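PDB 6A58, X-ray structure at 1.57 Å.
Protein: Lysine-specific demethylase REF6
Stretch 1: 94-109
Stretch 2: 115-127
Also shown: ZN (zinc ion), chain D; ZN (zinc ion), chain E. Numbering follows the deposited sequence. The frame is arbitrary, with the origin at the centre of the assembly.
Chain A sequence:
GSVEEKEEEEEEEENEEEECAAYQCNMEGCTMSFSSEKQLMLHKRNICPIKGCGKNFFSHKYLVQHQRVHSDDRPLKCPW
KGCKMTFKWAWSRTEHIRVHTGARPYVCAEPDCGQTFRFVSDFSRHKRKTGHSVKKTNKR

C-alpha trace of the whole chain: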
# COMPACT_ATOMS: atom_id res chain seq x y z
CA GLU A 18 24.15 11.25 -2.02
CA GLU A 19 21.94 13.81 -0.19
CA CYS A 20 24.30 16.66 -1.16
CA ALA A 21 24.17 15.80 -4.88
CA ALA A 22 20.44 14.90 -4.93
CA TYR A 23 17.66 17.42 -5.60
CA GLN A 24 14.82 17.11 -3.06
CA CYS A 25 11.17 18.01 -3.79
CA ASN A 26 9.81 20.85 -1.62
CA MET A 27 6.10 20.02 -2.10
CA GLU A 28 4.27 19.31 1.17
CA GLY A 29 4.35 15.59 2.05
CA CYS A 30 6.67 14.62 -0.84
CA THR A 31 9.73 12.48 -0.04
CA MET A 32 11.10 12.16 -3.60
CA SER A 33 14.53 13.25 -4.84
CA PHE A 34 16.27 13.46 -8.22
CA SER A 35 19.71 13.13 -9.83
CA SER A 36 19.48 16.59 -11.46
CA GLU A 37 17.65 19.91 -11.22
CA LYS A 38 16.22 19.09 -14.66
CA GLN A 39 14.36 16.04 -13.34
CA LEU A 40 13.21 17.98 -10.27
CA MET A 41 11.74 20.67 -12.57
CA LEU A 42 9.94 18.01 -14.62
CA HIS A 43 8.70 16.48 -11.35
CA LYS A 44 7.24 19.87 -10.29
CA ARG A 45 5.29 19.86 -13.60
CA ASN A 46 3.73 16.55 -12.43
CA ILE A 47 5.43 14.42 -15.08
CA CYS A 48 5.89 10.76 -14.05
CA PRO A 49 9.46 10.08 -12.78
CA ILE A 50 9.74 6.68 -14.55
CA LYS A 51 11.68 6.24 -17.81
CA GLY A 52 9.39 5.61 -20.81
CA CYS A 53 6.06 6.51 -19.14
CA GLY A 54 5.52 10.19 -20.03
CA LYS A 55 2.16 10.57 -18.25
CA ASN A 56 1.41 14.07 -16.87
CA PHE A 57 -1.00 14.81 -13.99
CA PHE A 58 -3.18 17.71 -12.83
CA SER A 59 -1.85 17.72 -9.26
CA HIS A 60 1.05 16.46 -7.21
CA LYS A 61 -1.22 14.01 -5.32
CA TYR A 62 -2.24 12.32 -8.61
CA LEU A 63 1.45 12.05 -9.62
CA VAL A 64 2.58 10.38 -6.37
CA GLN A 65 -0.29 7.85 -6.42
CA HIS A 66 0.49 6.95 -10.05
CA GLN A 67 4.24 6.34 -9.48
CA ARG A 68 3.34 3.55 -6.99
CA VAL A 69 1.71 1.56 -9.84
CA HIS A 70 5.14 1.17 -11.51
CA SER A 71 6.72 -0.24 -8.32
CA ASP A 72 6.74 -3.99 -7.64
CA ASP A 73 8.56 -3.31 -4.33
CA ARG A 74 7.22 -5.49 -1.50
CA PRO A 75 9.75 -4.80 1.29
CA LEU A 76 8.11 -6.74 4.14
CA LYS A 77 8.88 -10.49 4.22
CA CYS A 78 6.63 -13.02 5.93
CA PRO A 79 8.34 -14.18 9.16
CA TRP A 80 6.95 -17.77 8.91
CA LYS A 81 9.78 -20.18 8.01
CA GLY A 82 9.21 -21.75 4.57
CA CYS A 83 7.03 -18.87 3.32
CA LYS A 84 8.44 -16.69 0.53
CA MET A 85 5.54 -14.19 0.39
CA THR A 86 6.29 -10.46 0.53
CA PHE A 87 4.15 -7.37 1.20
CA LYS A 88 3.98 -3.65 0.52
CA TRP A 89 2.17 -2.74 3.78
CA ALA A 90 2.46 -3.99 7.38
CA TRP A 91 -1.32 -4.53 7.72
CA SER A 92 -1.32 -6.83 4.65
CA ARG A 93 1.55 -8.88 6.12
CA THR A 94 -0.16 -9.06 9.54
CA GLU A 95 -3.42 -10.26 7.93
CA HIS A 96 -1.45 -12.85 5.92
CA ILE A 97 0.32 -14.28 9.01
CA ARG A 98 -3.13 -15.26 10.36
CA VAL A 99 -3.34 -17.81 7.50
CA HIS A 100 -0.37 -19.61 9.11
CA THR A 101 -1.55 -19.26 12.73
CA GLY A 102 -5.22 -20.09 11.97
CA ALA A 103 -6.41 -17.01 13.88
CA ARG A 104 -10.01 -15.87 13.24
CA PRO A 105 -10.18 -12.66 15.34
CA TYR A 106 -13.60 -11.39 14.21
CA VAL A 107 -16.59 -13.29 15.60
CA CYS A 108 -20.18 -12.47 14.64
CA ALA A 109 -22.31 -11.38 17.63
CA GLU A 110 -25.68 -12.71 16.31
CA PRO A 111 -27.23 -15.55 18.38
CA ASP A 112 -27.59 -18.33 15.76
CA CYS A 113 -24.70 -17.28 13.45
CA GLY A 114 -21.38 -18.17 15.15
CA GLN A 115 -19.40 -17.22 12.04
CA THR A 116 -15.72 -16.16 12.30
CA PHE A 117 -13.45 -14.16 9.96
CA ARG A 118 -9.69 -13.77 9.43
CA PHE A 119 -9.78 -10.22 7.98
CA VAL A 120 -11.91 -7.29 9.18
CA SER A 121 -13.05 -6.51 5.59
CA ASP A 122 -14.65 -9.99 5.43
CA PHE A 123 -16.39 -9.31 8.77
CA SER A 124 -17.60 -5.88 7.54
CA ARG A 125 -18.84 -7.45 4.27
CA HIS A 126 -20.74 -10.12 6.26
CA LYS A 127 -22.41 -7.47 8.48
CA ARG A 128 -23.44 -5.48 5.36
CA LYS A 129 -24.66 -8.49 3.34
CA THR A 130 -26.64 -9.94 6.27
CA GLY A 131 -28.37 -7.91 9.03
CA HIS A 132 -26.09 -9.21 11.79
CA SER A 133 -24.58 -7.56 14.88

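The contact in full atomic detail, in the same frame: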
# COMPACT_ATOMS: atom_id res chain seq x y z
N THR A 94 0.47 -8.61 8.30
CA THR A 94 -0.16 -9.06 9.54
C THR A 94 -1.40 -9.92 9.27
O THR A 94 -1.57 -10.98 9.89
CB THR A 94 -0.52 -7.87 10.45
OG1 THR A 94 0.69 -7.20 10.83
CG2 THR A 94 -1.25 -8.32 11.71
N GLU A 95 -2.26 -9.47 8.35
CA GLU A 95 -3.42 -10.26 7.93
C GLU A 95 -2.99 -11.62 7.36
O GLU A 95 -3.57 -12.65 7.72
CB GLU A 95 -4.28 -9.50 6.92
CG GLU A 95 -5.14 -8.42 7.56
CD GLU A 95 -6.13 -7.77 6.60
OE1 GLU A 95 -6.09 -8.05 5.38
OE2 GLU A 95 -6.95 -6.97 7.08
N HIS A 96 -1.98 -11.61 6.50
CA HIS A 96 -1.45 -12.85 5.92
C HIS A 96 -0.95 -13.86 6.95
O HIS A 96 -1.20 -15.06 6.81
CB HIS A 96 -0.33 -12.57 4.93
CG HIS A 96 0.47 -13.78 4.56
ND1 HIS A 96 0.00 -14.73 3.67
CD2 HIS A 96 1.68 -14.22 4.98
CE1 HIS A 96 0.90 -15.69 3.56
NE2 HIS A 96 1.93 -15.40 4.34
N ILE A 97 -0.24 -13.39 7.98
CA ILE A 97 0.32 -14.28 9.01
C ILE A 97 -0.79 -15.09 9.70
O ILE A 97 -0.55 -16.23 10.12
CB ILE A 97 1.18 -13.50 10.04
CG1 ILE A 97 2.44 -12.95 9.36
CG2 ILE A 97 1.59 -14.38 11.21
CD1 ILE A 97 3.10 -11.80 10.10
N ARG A 98 -1.99 -14.53 9.80
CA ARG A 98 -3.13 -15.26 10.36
C ARG A 98 -3.48 -16.54 9.59
O ARG A 98 -4.04 -17.47 10.18
CB ARG A 98 -4.37 -14.36 10.46
CG ARG A 98 -4.22 -13.17 11.39
CD ARG A 98 -5.39 -12.22 11.26
NE ARG A 98 -5.09 -10.93 11.88
CZ ARG A 98 -5.72 -9.78 11.61
NH1 ARG A 98 -6.72 -9.73 10.72
NH2 ARG A 98 -5.35 -8.67 12.24
N VAL A 99 -3.15 -16.59 8.30
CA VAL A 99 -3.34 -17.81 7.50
C VAL A 99 -2.50 -18.95 8.09
O VAL A 99 -2.97 -20.08 8.18
CB VAL A 99 -2.99 -17.60 6.00
CG1 VAL A 99 -3.12 -18.90 5.21
CG2 VAL A 99 -3.87 -16.52 5.39
N HIS A 100 -1.27 -18.63 8.50
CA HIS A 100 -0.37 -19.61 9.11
C HIS A 100 -0.77 -19.98 10.53
O HIS A 100 -0.68 -21.15 10.90
CB HIS A 100 1.06 -19.08 9.16
CG HIS A 100 1.65 -18.78 7.82
ND1 HIS A 100 1.66 -19.69 6.78
CD2 HIS A 100 2.30 -17.68 7.36
CE1 HIS A 100 2.25 -19.15 5.73
NE2 HIS A 100 2.66 -17.94 6.06
N THR A 101 -1.19 -19.00 11.33
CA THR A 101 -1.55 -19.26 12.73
C THR A 101 -2.96 -19.85 12.90
O THR A 101 -3.25 -20.46 13.93
CB THR A 101 -1.46 -17.99 13.59
OG1 THR A 101 -2.45 -17.05 13.15
CG2 THR A 101 -0.06 -17.37 13.51
N GLY A 102 -3.82 -19.65 11.90
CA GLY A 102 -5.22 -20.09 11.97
C GLY A 102 -6.12 -19.16 12.77
O GLY A 102 -7.26 -19.53 13.07
N ALA A 103 -5.64 -17.96 13.08
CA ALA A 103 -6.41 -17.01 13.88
C ALA A 103 -7.63 -16.51 13.11
O ALA A 103 -7.53 -16.23 11.91
CB ALA A 103 -5.54 -15.83 14.28
N ARG A 104 -8.77 -16.43 13.79
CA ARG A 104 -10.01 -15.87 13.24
C ARG A 104 -10.50 -14.83 14.25
O ARG A 104 -11.39 -15.12 15.05
CB ARG A 104 -11.07 -16.96 13.02
CG ARG A 104 -10.63 -18.17 12.20
CD ARG A 104 -10.52 -17.87 10.72
NE ARG A 104 -11.82 -17.63 10.07
CZ ARG A 104 -12.00 -17.51 8.75
NH1 ARG A 104 -13.21 -17.28 8.26
NH2 ARG A 104 -10.98 -17.63 7.91
N PRO A 105 -9.91 -13.61 14.24
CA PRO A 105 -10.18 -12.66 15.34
C PRO A 105 -11.60 -12.09 15.42
O PRO A 105 -12.01 -11.66 16.51
CB PRO A 105 -9.19 -11.51 15.05
CG PRO A 105 -8.15 -12.09 14.15
CD PRO A 105 -8.90 -13.09 13.31
N TYR A 106 -12.31 -12.07 14.30
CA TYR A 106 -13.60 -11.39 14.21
C TYR A 106 -14.72 -12.41 14.27
O TYR A 106 -14.84 -13.26 13.39
CB TYR A 106 -13.63 -10.56 12.92
CG TYR A 106 -12.39 -9.72 12.79
CD1 TYR A 106 -12.23 -8.54 13.53
CD2 TYR A 106 -11.33 -10.12 11.97
CE1 TYR A 106 -11.08 -7.78 13.44
CE2 TYR A 106 -10.17 -9.36 11.87
CZ TYR A 106 -10.05 -8.20 12.61
OH TYR A 106 -8.90 -7.45 12.52
N VAL A 107 -15.51 -12.33 15.34
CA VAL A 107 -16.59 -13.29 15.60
C VAL A 107 -17.91 -12.54 15.55
O VAL A 107 -18.07 -11.49 16.19
CB VAL A 107 -16.43 -13.95 16.99
CG1 VAL A 107 -17.47 -15.05 17.18
CG2 VAL A 107 -15.02 -14.50 17.16
N CYS A 108 -18.86 -13.07 14.78
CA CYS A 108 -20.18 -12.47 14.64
C CYS A 108 -20.96 -12.58 15.95
O CYS A 108 -20.96 -13.63 16.59
CB CYS A 108 -20.97 -13.13 13.51
SG CYS A 108 -22.52 -12.29 13.12
N ALA A 109 -21.62 -11.48 16.34
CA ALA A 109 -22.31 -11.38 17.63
C ALA A 109 -23.77 -11.87 17.61
O ALA A 109 -24.40 -11.92 18.66
CB ALA A 109 -22.25 -9.95 18.15
N GLN A 115 -20.37 -17.26 13.13
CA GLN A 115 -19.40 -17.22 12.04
C GLN A 115 -18.17 -16.42 12.46
O GLN A 115 -18.29 -15.43 13.18
CB GLN A 115 -20.05 -16.61 10.80
CG GLN A 115 -19.35 -16.95 9.50
CD GLN A 115 -20.21 -16.77 8.26
OE1 GLN A 115 -21.44 -16.75 8.32
NE2 GLN A 115 -19.56 -16.64 7.12
N THR A 116 -16.99 -16.86 12.01
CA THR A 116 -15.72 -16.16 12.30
C THR A 116 -15.02 -15.75 11.00
O THR A 116 -15.26 -16.33 9.94
CB THR A 116 -14.75 -17.03 13.11
OG1 THR A 116 -14.26 -18.10 12.29
CG2 THR A 116 -15.41 -17.58 14.37
N PHE A 117 -14.15 -14.75 11.12
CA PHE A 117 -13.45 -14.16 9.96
C PHE A 117 -11.99 -13.87 10.29
O PHE A 117 -11.66 -13.57 11.44
CB PHE A 117 -14.18 -12.89 9.51
CG PHE A 117 -15.64 -13.11 9.27
CD1 PHE A 117 -16.09 -13.55 8.04
CD2 PHE A 117 -16.55 -12.96 10.31
CE1 PHE A 117 -17.43 -13.80 7.83
CE2 PHE A 117 -17.90 -13.21 10.11
CZ PHE A 117 -18.34 -13.63 8.86
N ARG A 118 -11.13 -14.00 9.28
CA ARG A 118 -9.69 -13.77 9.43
C ARG A 118 -9.33 -12.30 9.24
O ARG A 118 -8.43 -11.79 9.90
CB ARG A 118 -8.91 -14.62 8.42
CG ARG A 118 -7.40 -14.63 8.66
CD ARG A 118 -6.65 -15.54 7.70
NE ARG A 118 -7.31 -16.84 7.52
CZ ARG A 118 -7.36 -17.82 8.42
NH1 ARG A 118 -6.80 -17.69 9.63
NH2 ARG A 118 -8.00 -18.94 8.11
N PHE A 119 -10.02 -11.63 8.31
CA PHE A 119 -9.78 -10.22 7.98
C PHE A 119 -11.02 -9.40 8.33
O PHE A 119 -12.14 -9.88 8.17
CB PHE A 119 -9.45 -10.05 6.49
CG PHE A 119 -8.51 -11.08 5.94
CD1 PHE A 119 -7.35 -11.44 6.62
CD2 PHE A 119 -8.76 -11.69 4.71
CE1 PHE A 119 -6.48 -12.39 6.10
CE2 PHE A 119 -7.90 -12.64 4.18
CZ PHE A 119 -6.75 -12.99 4.88
N VAL A 120 -10.80 -8.17 8.79
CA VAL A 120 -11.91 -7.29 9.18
C VAL A 120 -12.83 -6.92 8.00
O VAL A 120 -14.04 -6.78 8.20
CB VAL A 120 -11.40 -6.01 9.90
CG1 VAL A 120 -10.74 -5.03 8.94
CG2 VAL A 120 -12.54 -5.33 10.66
N SER A 121 -12.27 -6.79 6.80
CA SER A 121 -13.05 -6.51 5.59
C SER A 121 -14.07 -7.61 5.27
O SER A 121 -15.17 -7.31 4.78
CB SER A 121 -12.13 -6.30 4.38
OG SER A 121 -11.32 -7.44 4.14
N ASP A 122 -13.72 -8.86 5.55
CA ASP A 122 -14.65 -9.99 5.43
C ASP A 122 -15.77 -9.90 6.47
O ASP A 122 -16.93 -10.21 6.17
CB ASP A 122 -13.93 -11.34 5.58
CG ASP A 122 -12.87 -11.57 4.52
OD1 ASP A 122 -12.91 -10.94 3.44
OD2 ASP A 122 -11.98 -12.42 4.77
N PHE A 123 -15.42 -9.50 7.69
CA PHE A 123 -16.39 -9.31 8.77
C PHE A 123 -17.34 -8.14 8.47
O PHE A 123 -18.55 -8.26 8.69
CB PHE A 123 -15.67 -9.10 10.11
CG PHE A 123 -16.58 -8.95 11.31
CD1 PHE A 123 -17.70 -9.76 11.48
CD2 PHE A 123 -16.29 -8.00 12.29
CE1 PHE A 123 -18.52 -9.61 12.59
CE2 PHE A 123 -17.10 -7.86 13.41
CZ PHE A 123 -18.22 -8.66 13.56
N SER A 124 -16.80 -7.04 7.95
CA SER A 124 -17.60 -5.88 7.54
C SER A 124 -18.54 -6.22 6.37
O SER A 124 -19.70 -5.80 6.37
CB SER A 124 -16.70 -4.71 7.15
OG SER A 124 -15.93 -4.27 8.25
N ARG A 125 -18.03 -6.97 5.40
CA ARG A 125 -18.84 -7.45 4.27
C ARG A 125 -19.99 -8.35 4.72
O ARG A 125 -21.11 -8.24 4.21
CB ARG A 125 -17.95 -8.19 3.26
CG ARG A 125 -18.67 -8.65 2.00
CD ARG A 125 -17.69 -9.10 0.93
NE ARG A 125 -16.85 -10.21 1.37
CZ ARG A 125 -15.88 -10.78 0.65
NH1 ARG A 125 -15.60 -10.35 -0.59
NH2 ARG A 125 -15.18 -11.79 1.16
N HIS A 126 -19.71 -9.24 5.68
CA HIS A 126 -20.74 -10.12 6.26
C HIS A 126 -21.84 -9.32 6.97
O HIS A 126 -23.03 -9.62 6.79
CB HIS A 126 -20.10 -11.11 7.24
CG HIS A 126 -21.08 -11.96 7.98
ND1 HIS A 126 -21.75 -13.02 7.40
CD2 HIS A 126 -21.49 -11.93 9.27
CE1 HIS A 126 -22.54 -13.59 8.29
NE2 HIS A 126 -22.40 -12.94 9.44
N LYS A 127 -21.45 -8.33 7.77
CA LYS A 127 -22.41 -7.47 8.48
C LYS A 127 -23.25 -6.59 7.54
O LYS A 127 -24.39 -6.27 7.87
CB LYS A 127 -21.69 -6.60 9.52
CG LYS A 127 -21.21 -7.37 10.74
CD LYS A 127 -20.64 -6.46 11.81
CE LYS A 127 -19.25 -5.95 11.44
NZ LYS A 127 -18.65 -5.13 12.52
ZN ZN D . 3.63 -16.41 5.04
ZN ZN E . -23.22 -13.26 11.40
O HOH W 1 -8.10 -7.49 9.60
O HOH W 2 -9.31 -6.27 5.91

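The two stretches form a compact junction between successive zinc-binding units, in which a short antiparallel β-hairpin pairing, a zinc ion and a cluster of arginine contacts tie the end of one helix and the linker after it to the strand and helix that follow.

Stretch 1 runs from a helix (94–101) through a turn at G102, whose positive phi is readily accommodated by glycine, into a short strand at Y106 and V107. This strand pairs antiparallel with T116 and F117. Y106 and F117 form the hydrogen-bonded pair: F117 N donates to Y106 O at 2.8 Å, and Y106 N donates to F117 O at 3.3 Å. Beyond the non-hydrogen-bonded pair of V107 and T116, the ladder is extended by C108 N, which donates to Q115 O at 2.9 Å in a nearly linear bond.

The side chains of Y106 and F117 lie on the same face of this small sheet, where the helix beginning at V120 packs. Y106 CB sits 3.7 Å from F123 CG, while V120 CB lies over the face of the tyrosine ring, with Y106 CZ 3.7 Å from V120 CB. Farther along, C108 CA approaches F123 CE1 at 3.9 Å. Zinc fixes this end of the contact: C108 SG and H126 NE2 each bind the chain E ion at 2.1 Å, with two further ligands from elsewhere in the structure. On the other face of the sheet, V107 and T116 meet more loosely, with V107 CG2 4.2 Å from T116 CG2.

Arginines link the preceding helix and the linker to the second stretch. R98 NH1 donates to R118 O at 2.8 Å, using a carbonyl just ahead of the second helix. R104 folds back across the hairpin, its chi1, chi2 and chi3 all m, so that NH1 donates to T116 O at 2.8 Å; a weak bond from R104 NE to T116 OG1, at 3.3 Å, supplements it. R118 reaches toward the end of the first helix. Its guanidinium has V99 CA over one face and R104 NH2 over the other, and R118 CD packs 3.7 Å from V99 CG2. R104 NH2 and R118 NH2 are 3.3 Å apart; both are donors of like charge, so no hydrogen bond joins them.

E95 completes the junction. Its CB lies 3.6 Å from F119 CD1, and the edge of the F119 ring approaches the E95 backbone, with CE1 3.3 Å from E95 O. The carboxylate works through water: E95 OE2 accepts from water 1 at 2.8 Å and from water 2 at 2.7 Å. Water 1 also accepts from R98 NH1 and V120 N, both at 2.9 Å, and hydrogen-bonds Y106 OH at 3.0 Å; water 2 accepts from S121 N at 3.1 Å. The first turn of the second helix is thus connected to the acidic side chain without direct hydrogen bonds.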